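Local coordinates for E2A dna-binding protein (PDB 2WB0), which binds single-stranded DNA and supports elongation of adenovirus DNA by strand displacement, unwinding the template without ATP through its capacity to form multimers, at residues 220-226 with 237-241; 216-220 with 272-276; 73-77 with 92-96. All blocks are in the same frame, centred on the assembly; numbering follows the deposited sequence.

Three buried contacts follow one path from the helical part of the chain to a zinc site. Contact 3 sets helix 64-83 against the turn that leads into strand 95-99; that strand pairs with 216-220, where Met-219 O lies 2.8 Å from Ala-96 N. Contact 2 packs 216-220 on strand 271-276, and Pro-220 belongs to both contact 2 and contact 1, whose centres are about 11 Å apart. Contact 1 holds two zinc ligands, Cys-223 and Cys-225. Contact 3 comes close to the same site through Arg-73, whose side chain is about 9 Å from the zinc ion and whose NH2 lies 3.1 Å from Arg-222 O.

Contact 1. Residues 220-226 with 237-241; sequences PLRCECN and RQLPK. With ZN (zinc ion), chain C.
Pro-240 points its ring into the bend of 220-226 and lies against four consecutive residues, which makes this the tight part of the contact. Its CD sits 3.3 Å from Leu-221 O, and its CG rests on the backbone between Arg-222 and Cys-223. Where the bend begins, Pro-240 CB meets Pro-220 CG at 3.8 Å as the two rings slide past each other in opposite directions. One ordered water spans the backbones here, donating to Pro-220 O (2.7 Å) and to Pro-240 O. Leu-221 and Leu-239 run side by side and point the same way, though the modelled approach of their CD2 methyls is too short to be trusted.

Cys-223 and Cys-225 form a Cys-x-Cys pair, one half of a four-cysteine zinc site that Cys-277 and Cys-294 complete. Cys-223 has SG between its backbone N and carbonyl carbon (chi1 63°), which turns the sulfur to the zinc ion, 2.4 Å away, while CB stays near Pro-240 CG. A weak bond from Cys-225 N to Cys-223 SG ties the pair together. Asn-226 folds back toward Cys-223: its OD1 accepts from Cys-223 N at 3.0 Å, in the carbonyl plane and with a C=O...donor angle of 160°, fixing the amide so that ND2 faces Leu-221 O (a weak bond) and Gln-238.

Around Gln-238 the fit is looser. Its CB points away from 220-226, and its backbone O stands 3.3 Å from Asn-226 ND2. A second water links the two side chains, accepting from Asn-226 ND2 at 3.1 Å and donating to Gln-238 OE1. Gln-238 NE2 turns the other way, to Gly-236 O, on a residue that remains partly exposed.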
loop_
_atom_site.group_PDB
_atom_site.type_symbol
_atom_site.label_atom_id
_atom_site.label_comp_id
_atom_site.label_asym_id
_atom_site.label_seq_id
_atom_site.Cartn_x
_atom_site.Cartn_y
_atom_site.Cartn_z
ATOM N N PRO A 220 -1.945 1.221 1.039
ATOM C CA PRO A 220 -1.894 1.103 2.488
ATOM C C PRO A 220 -1.419 2.394 3.161
ATOM O O PRO A 220 -0.529 3.074 2.616
ATOM C CB PRO A 220 -0.868 -0.031 2.713
ATOM C CG PRO A 220 0.112 0.173 1.511
ATOM C CD PRO A 220 -0.763 0.651 0.349
ATOM N N LEU A 221 -1.995 2.677 4.344
ATOM C CA LEU A 221 -1.566 3.742 5.229
ATOM C C LEU A 221 -0.691 3.199 6.330
ATOM O O LEU A 221 0.023 3.999 6.995
ATOM C CB LEU A 221 -2.756 4.465 5.843
ATOM C CG LEU A 221 -3.564 5.325 4.902
ATOM C CD1 LEU A 221 -4.508 6.077 5.810
ATOM C CD2 LEU A 221 -2.706 6.296 4.134
ATOM N N ARG A 222 -0.673 1.857 6.488
ATOM C CA ARG A 222 0.089 1.277 7.597
ATOM C C ARG A 222 0.888 0.089 7.178
ATOM O O ARG A 222 0.393 -0.790 6.461
ATOM C CB ARG A 222 -0.866 0.791 8.716
ATOM C CG ARG A 222 -1.897 1.882 9.080
ATOM C CD ARG A 222 -2.722 1.531 10.342
ATOM N NE ARG A 222 -3.499 0.287 10.317
ATOM C CZ ARG A 222 -4.823 0.210 10.423
ATOM N NH1 ARG A 222 -5.617 1.318 10.377
ATOM N NH2 ARG A 222 -5.375 -1.020 10.460
ATOM N N CYS A 223 2.136 0.067 7.606
ATOM C CA CYS A 223 2.958 -1.116 7.453
ATOM C C CYS A 223 2.965 -1.744 8.881
ATOM O O CYS A 223 2.084 -1.461 9.658
ATOM C CB CYS A 223 4.340 -0.792 6.919
ATOM S SG CYS A 223 5.301 0.271 8.055
ATOM N N GLU A 224 3.918 -2.603 9.218
ATOM C CA GLU A 224 3.973 -3.180 10.574
ATOM C C GLU A 224 4.331 -2.128 11.579
ATOM O O GLU A 224 3.815 -2.139 12.709
ATOM C CB GLU A 224 5.072 -4.245 10.615
ATOM C CG GLU A 224 4.742 -5.380 9.666
ATOM C CD GLU A 224 5.784 -6.552 9.680
ATOM O OE1 GLU A 224 6.451 -6.774 10.747
ATOM O OE2 GLU A 224 5.924 -7.216 8.595
ATOM N N CYS A 225 5.182 -1.165 11.154
ATOM C CA CYS A 225 5.690 -0.168 12.079
ATOM C C CYS A 225 4.622 0.719 12.707
ATOM O O CYS A 225 4.781 1.105 13.864
ATOM C CB CYS A 225 6.777 0.724 11.414
ATOM S SG CYS A 225 8.092 -0.239 10.574
ATOM N N ASN A 226 3.591 1.122 11.945
ATOM C CA ASN A 226 2.510 1.890 12.522
ATOM C C ASN A 226 1.181 1.170 12.424
ATOM O O ASN A 226 0.148 1.818 12.211
ATOM C CB ASN A 226 2.398 3.290 11.855
ATOM C CG ASN A 226 2.255 3.205 10.327
ATOM O OD1 ASN A 226 2.431 2.159 9.715
ATOM N ND2 ASN A 226 1.996 4.336 9.724
ATOM N N ARG A 237 9.252 8.918 6.932
ATOM C CA ARG A 237 7.969 8.905 6.201
ATOM C C ARG A 237 6.925 8.224 7.104
ATOM O O ARG A 237 7.302 7.358 7.852
ATOM C CB ARG A 237 8.185 8.110 4.914
ATOM C CG ARG A 237 6.909 7.971 4.022
ATOM C CD ARG A 237 7.240 7.138 2.747
ATOM N NE ARG A 237 8.277 7.771 1.924
ATOM C CZ ARG A 237 9.604 7.514 1.902
ATOM N NH1 ARG A 237 10.197 6.599 2.682
ATOM N NH2 ARG A 237 10.377 8.221 1.057
ATOM N N GLN A 238 5.656 8.637 7.023
ATOM C CA GLN A 238 4.579 8.204 7.946
ATOM C C GLN A 238 3.531 7.323 7.283
ATOM O O GLN A 238 2.479 7.013 7.866
ATOM C CB GLN A 238 3.922 9.447 8.526
ATOM C CG GLN A 238 4.964 10.305 9.326
ATOM C CD GLN A 238 5.538 9.574 10.480
ATOM O OE1 GLN A 238 4.797 9.156 11.367
ATOM N NE2 GLN A 238 6.848 9.385 10.493
ATOM N N LEU A 239 3.799 6.885 6.058
ATOM C CA LEU A 239 2.971 5.894 5.409
ATOM C C LEU A 239 3.855 5.056 4.536
ATOM O O LEU A 239 4.943 5.453 4.165
ATOM C CB LEU A 239 1.881 6.532 4.459
ATOM C CG LEU A 239 1.088 7.710 5.030
ATOM C CD1 LEU A 239 0.729 8.805 3.988
ATOM C CD2 LEU A 239 -0.186 7.066 5.665
ATOM N N PRO A 240 3.390 3.864 4.164
ATOM C CA PRO A 240 4.214 2.975 3.328
ATOM C C PRO A 240 4.801 3.647 2.076
ATOM O O PRO A 240 4.063 4.379 1.330
ATOM C CB PRO A 240 3.190 1.867 2.936
ATOM C CG PRO A 240 2.461 1.675 4.291
ATOM C CD PRO A 240 2.245 3.159 4.740
ATOM N N LYS A 241 6.114 3.438 1.820
ATOM C CA LYS A 241 6.714 4.053 0.665
ATOM C C LYS A 241 6.053 3.517 -0.638
ATOM O O LYS A 241 5.662 2.333 -0.715
ATOM C CB LYS A 241 8.217 3.707 0.581
ATOM C CG LYS A 241 8.946 4.597 -0.394
ATOM C CD LYS A 241 10.463 4.143 -0.396
ATOM C CE LYS A 241 11.469 5.090 -1.186
ATOM N NZ LYS A 241 11.115 5.040 -2.663
HETATM ZN ZN ZN C . 7.432 -0.724 8.373
HETATM O O HOH W 1 1.279 3.866 0.789
HETATM O O HOH W 2 2.705 6.792 11.539
#

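Contact 2. Residues 216-220 with 272-276; sequences HLLMP and LIVFQ
Phe-275 is the bump here, and the hollow that takes its ring is built mainly from Leu-217, Met-219 and Pro-220. Pro-220 CD lies over one face in a CH-pi contact, 3.3 Å from the centroid of the Phe-275 ring and only 12° off its normal. Ile-273, from the same strand as the phenylalanine, lies against the opposite face with its CG2, 3.6 Å above the plane and shifted toward the rim. At the far end of the ring Met-219 CB approaches CZ obliquely at 3.6 Å, and Leu-217 CD2 closes the edge, in plane, 3.8 Å from CZ. That same methyl also meets Ile-273 CD1 tip to tip, since the leucine extends CG away from its backbone N (chi1 168°) and across to the other strand.

The segment axes are 8.3 Å apart at an angle of 23°, so the strands run nearly parallel but too far apart for backbone pairing; mostly side chains join them, with Leu-218 O also 3.8 Å from Phe-275 CE2. Each strand is paired in another sheet: 216-220 with 95-99, and 271-276 with 242-246 and 297-299. Leu-242 touches both Leu-217 and Ile-273, and helix 189-206 covers the same two through Ile-199, Ala-195 and Phe-196.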
loop_
_atom_site.group_PDB
_atom_site.type_symbol
_atom_site.label_atom_id
_atom_site.label_comp_id
_atom_site.label_asym_id
_atom_site.label_seq_id
_atom_site.Cartn_x
_atom_site.Cartn_y
_atom_site.Cartn_z
ATOM N N HIS A 216 -8.996 6.116 -8.582
ATOM C CA HIS A 216 -8.504 5.953 -7.194
ATOM C C HIS A 216 -7.443 4.867 -7.068
ATOM O O HIS A 216 -7.581 3.797 -7.652
ATOM C CB HIS A 216 -9.682 5.604 -6.286
ATOM C CG HIS A 216 -10.567 6.783 -5.977
ATOM N ND1 HIS A 216 -11.593 7.183 -6.809
ATOM C CD2 HIS A 216 -10.582 7.628 -4.919
ATOM C CE1 HIS A 216 -12.171 8.263 -6.301
ATOM N NE2 HIS A 216 -11.564 8.562 -5.162
ATOM N N LEU A 217 -6.420 5.091 -6.228
ATOM C CA LEU A 217 -5.483 4.012 -5.971
ATOM C C LEU A 217 -5.782 3.492 -4.547
ATOM O O LEU A 217 -5.744 4.253 -3.574
ATOM C CB LEU A 217 -4.018 4.534 -6.050
ATOM C CG LEU A 217 -2.908 3.592 -5.523
ATOM C CD1 LEU A 217 -2.844 2.222 -6.339
ATOM C CD2 LEU A 217 -1.486 4.305 -5.477
ATOM N N LEU A 218 -6.005 2.192 -4.431
ATOM C CA LEU A 218 -6.099 1.586 -3.134
ATOM C C LEU A 218 -4.676 1.415 -2.659
ATOM O O LEU A 218 -3.874 0.713 -3.310
ATOM C CB LEU A 218 -6.658 0.193 -3.313
ATOM C CG LEU A 218 -7.140 -0.696 -2.190
ATOM C CD1 LEU A 218 -6.966 -2.161 -2.342
ATOM C CD2 LEU A 218 -7.377 -0.193 -0.747
ATOM N N MET A 219 -4.379 2.028 -1.534
ATOM C CA MET A 219 -3.003 2.052 -0.978
ATOM C C MET A 219 -3.020 1.814 0.501
ATOM O O MET A 219 -3.961 2.230 1.205
ATOM C CB MET A 219 -2.336 3.399 -1.303
ATOM C CG MET A 219 -3.011 4.673 -0.621
ATOM S SD MET A 219 -2.180 6.198 -1.139
ATOM C CE MET A 219 -2.305 7.050 0.400
ATOM N N PRO A 220 -1.945 1.221 1.039
ATOM C CA PRO A 220 -1.894 1.103 2.488
ATOM C C PRO A 220 -1.419 2.394 3.161
ATOM O O PRO A 220 -0.529 3.074 2.616
ATOM C CB PRO A 220 -0.868 -0.031 2.713
ATOM C CG PRO A 220 0.112 0.173 1.511
ATOM C CD PRO A 220 -0.763 0.651 0.349
ATOM N N LEU A 272 5.078 -1.670 -12.112
ATOM C CA LEU A 272 4.105 -1.762 -11.035
ATOM C C LEU A 272 4.426 -0.754 -9.929
ATOM O O LEU A 272 5.580 -0.526 -9.607
ATOM C CB LEU A 272 4.180 -3.155 -10.392
ATOM C CG LEU A 272 3.273 -4.238 -10.982
ATOM C CD1 LEU A 272 2.592 -4.026 -12.344
ATOM C CD2 LEU A 272 3.421 -5.643 -10.484
ATOM N N ILE A 273 3.374 -0.217 -9.313
ATOM C CA ILE A 273 3.542 0.547 -8.065
ATOM C C ILE A 273 3.759 -0.539 -6.992
ATOM O O ILE A 273 2.983 -1.495 -6.889
ATOM C CB ILE A 273 2.213 1.297 -7.713
ATOM C CG1 ILE A 273 1.970 2.425 -8.722
ATOM C CG2 ILE A 273 2.198 1.717 -6.154
ATOM C CD1 ILE A 273 0.600 3.178 -8.578
ATOM N N VAL A 274 4.778 -0.366 -6.165
ATOM C CA VAL A 274 5.012 -1.287 -5.112
ATOM C C VAL A 274 5.078 -0.543 -3.759
ATOM O O VAL A 274 5.821 0.431 -3.637
ATOM C CB VAL A 274 6.357 -2.024 -5.326
ATOM C CG1 VAL A 274 6.642 -2.944 -4.161
ATOM C CG2 VAL A 274 6.369 -2.815 -6.664
ATOM N N PHE A 275 4.334 -1.025 -2.751
ATOM C CA PHE A 275 4.271 -0.456 -1.447
ATOM C C PHE A 275 5.207 -1.240 -0.516
ATOM O O PHE A 275 5.102 -2.471 -0.476
ATOM C CB PHE A 275 2.825 -0.539 -0.874
ATOM C CG PHE A 275 1.794 0.175 -1.737
ATOM C CD1 PHE A 275 1.823 1.582 -1.888
ATOM C CD2 PHE A 275 0.823 -0.567 -2.389
ATOM C CE1 PHE A 275 0.882 2.220 -2.704
ATOM C CE2 PHE A 275 -0.124 0.066 -3.218
ATOM C CZ PHE A 275 -0.096 1.464 -3.341
ATOM N N GLN A 276 6.040 -0.522 0.256
ATOM C CA GLN A 276 6.949 -1.151 1.211
ATOM C C GLN A 276 6.769 -0.485 2.532
ATOM O O GLN A 276 5.829 0.327 2.710
ATOM C CB GLN A 276 8.449 -1.083 0.739
ATOM C CG GLN A 276 8.642 -1.966 -0.485
ATOM C CD GLN A 276 9.917 -1.725 -1.250
ATOM O OE1 GLN A 276 10.923 -2.458 -1.066
ATOM N NE2 GLN A 276 9.922 -0.717 -2.087
#

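Contact 3. Residues 73-77 with 92-96; sequences RFLQA and PTGCA
With CG anti to its carbonyl carbon (chi1 -63°), Arg-73 runs extended from CG to NE, which lays its chain along the Pro-92 and Thr-93 carbonyls. CB is 3.4 Å from Pro-92 O, and CD lies 3.0 Å from Thr-93 O. NH1 makes a weak but straight hydrogen bond to Thr-93 O (3.4 Å, 164°), which meets the guanidinium at its edge. Gly-94 has a positive phi and no CB to collide with NH1. On the next residue of the helix, the same first torsion swings the Phe-74 ring round to the turn, where Thr-93 CG2 meets its edge 3.6 Å from CD1 and Cys-95 SG approaches obliquely, 4.0 Å from CZ. A turn further along, Ala-77 CB presses on Pro-92 CG at 3.5 Å, a tight fit.

This joins helix 64-83 to the lead-in of strand 95-99. The lead-in is an ST turn: Thr-93 OG1 accepts from Cys-95 N, and Glu-91 bonds both Thr-93 OG1 and Gly-94 N. Because Arg-73 NH2 goes on to Arg-222 O, the buried guanidinium is held by main-chain carbonyls of two separate loops, whose oxygens, with their partial negative charge, probably offset part of its positive charge.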
loop_
_atom_site.group_PDB
_atom_site.type_symbol
_atom_site.label_atom_id
_atom_site.label_comp_id
_atom_site.label_asym_id
_atom_site.label_seq_id
_atom_site.Cartn_x
_atom_site.Cartn_y
_atom_site.Cartn_z
ATOM N N ARG A 73 -6.690 -8.243 6.971
ATOM C CA ARG A 73 -7.295 -6.980 7.300
ATOM C C ARG A 73 -8.620 -6.750 6.574
ATOM O O ARG A 73 -9.559 -6.130 7.123
ATOM C CB ARG A 73 -6.323 -5.851 6.926
ATOM C CG ARG A 73 -4.956 -5.830 7.711
ATOM C CD ARG A 73 -4.260 -4.473 7.380
ATOM N NE ARG A 73 -2.796 -4.361 7.702
ATOM C CZ ARG A 73 -1.981 -3.355 7.332
ATOM N NH1 ARG A 73 -2.386 -2.366 6.480
ATOM N NH2 ARG A 73 -0.697 -3.364 7.770
ATOM N N PHE A 74 -8.689 -7.166 5.310
ATOM C CA PHE A 74 -9.936 -6.967 4.578
ATOM C C PHE A 74 -11.017 -7.862 5.141
ATOM O O PHE A 74 -12.138 -7.436 5.247
ATOM C CB PHE A 74 -9.724 -7.229 3.094
ATOM C CG PHE A 74 -8.920 -6.175 2.437
ATOM C CD1 PHE A 74 -9.236 -4.822 2.625
ATOM C CD2 PHE A 74 -7.788 -6.521 1.643
ATOM C CE1 PHE A 74 -8.511 -3.803 2.017
ATOM C CE2 PHE A 74 -7.070 -5.501 1.023
ATOM C CZ PHE A 74 -7.406 -4.170 1.179
ATOM N N LEU A 75 -10.667 -9.079 5.514
ATOM C CA LEU A 75 -11.627 -10.001 6.101
ATOM C C LEU A 75 -12.123 -9.423 7.431
ATOM O O LEU A 75 -13.323 -9.347 7.712
ATOM C CB LEU A 75 -10.922 -11.309 6.398
ATOM C CG LEU A 75 -11.744 -12.624 6.434
ATOM C CD1 LEU A 75 -11.184 -13.765 7.246
ATOM C CD2 LEU A 75 -13.328 -12.612 6.298
ATOM N N GLN A 76 -11.178 -8.986 8.232
ATOM C CA GLN A 76 -11.515 -8.208 9.419
ATOM C C GLN A 76 -12.486 -7.079 9.163
ATOM O O GLN A 76 -13.451 -6.897 9.911
ATOM C CB GLN A 76 -10.235 -7.672 10.097
ATOM C CG GLN A 76 -10.587 -7.172 11.567
ATOM C CD GLN A 76 -9.476 -6.433 12.224
ATOM O OE1 GLN A 76 -9.078 -6.732 13.364
ATOM N NE2 GLN A 76 -8.937 -5.503 11.514
ATOM N N ALA A 77 -12.260 -6.296 8.125
ATOM C CA ALA A 77 -13.155 -5.206 7.870
ATOM C C ALA A 77 -14.570 -5.691 7.519
ATOM O O ALA A 77 -15.573 -5.018 7.862
ATOM C CB ALA A 77 -12.591 -4.336 6.744
ATOM N N PRO A 92 -9.976 -0.898 10.164
ATOM C CA PRO A 92 -9.391 -2.270 10.009
ATOM C C PRO A 92 -8.539 -2.471 8.750
ATOM O O PRO A 92 -7.570 -3.245 8.804
ATOM C CB PRO A 92 -10.622 -3.203 9.898
ATOM C CG PRO A 92 -11.727 -2.244 9.374
ATOM C CD PRO A 92 -11.434 -0.885 10.000
ATOM N N THR A 93 -8.890 -1.835 7.631
ATOM C CA THR A 93 -8.095 -2.166 6.382
ATOM C C THR A 93 -6.666 -1.680 6.444
ATOM O O THR A 93 -5.773 -2.307 5.860
ATOM C CB THR A 93 -8.746 -1.664 5.066
ATOM O OG1 THR A 93 -8.736 -0.244 5.008
ATOM C CG2 THR A 93 -10.286 -2.232 4.907
ATOM N N GLY A 94 -6.463 -0.536 7.096
ATOM C CA GLY A 94 -5.149 0.128 7.150
ATOM C C GLY A 94 -4.797 0.719 5.801
ATOM O O GLY A 94 -3.612 0.852 5.482
ATOM N N CYS A 95 -5.815 1.015 4.976
ATOM C CA CYS A 95 -5.628 1.491 3.618
ATOM C C CYS A 95 -6.513 2.723 3.410
ATOM O O CYS A 95 -7.325 3.074 4.311
ATOM C CB CYS A 95 -6.087 0.446 2.583
ATOM S SG CYS A 95 -5.186 -1.059 2.503
ATOM N N ALA A 96 -6.329 3.391 2.259
ATOM C CA ALA A 96 -7.132 4.556 1.794
ATOM C C ALA A 96 -7.186 4.522 0.253
ATOM O O ALA A 96 -6.477 3.752 -0.390
ATOM C CB ALA A 96 -6.595 5.957 2.319
#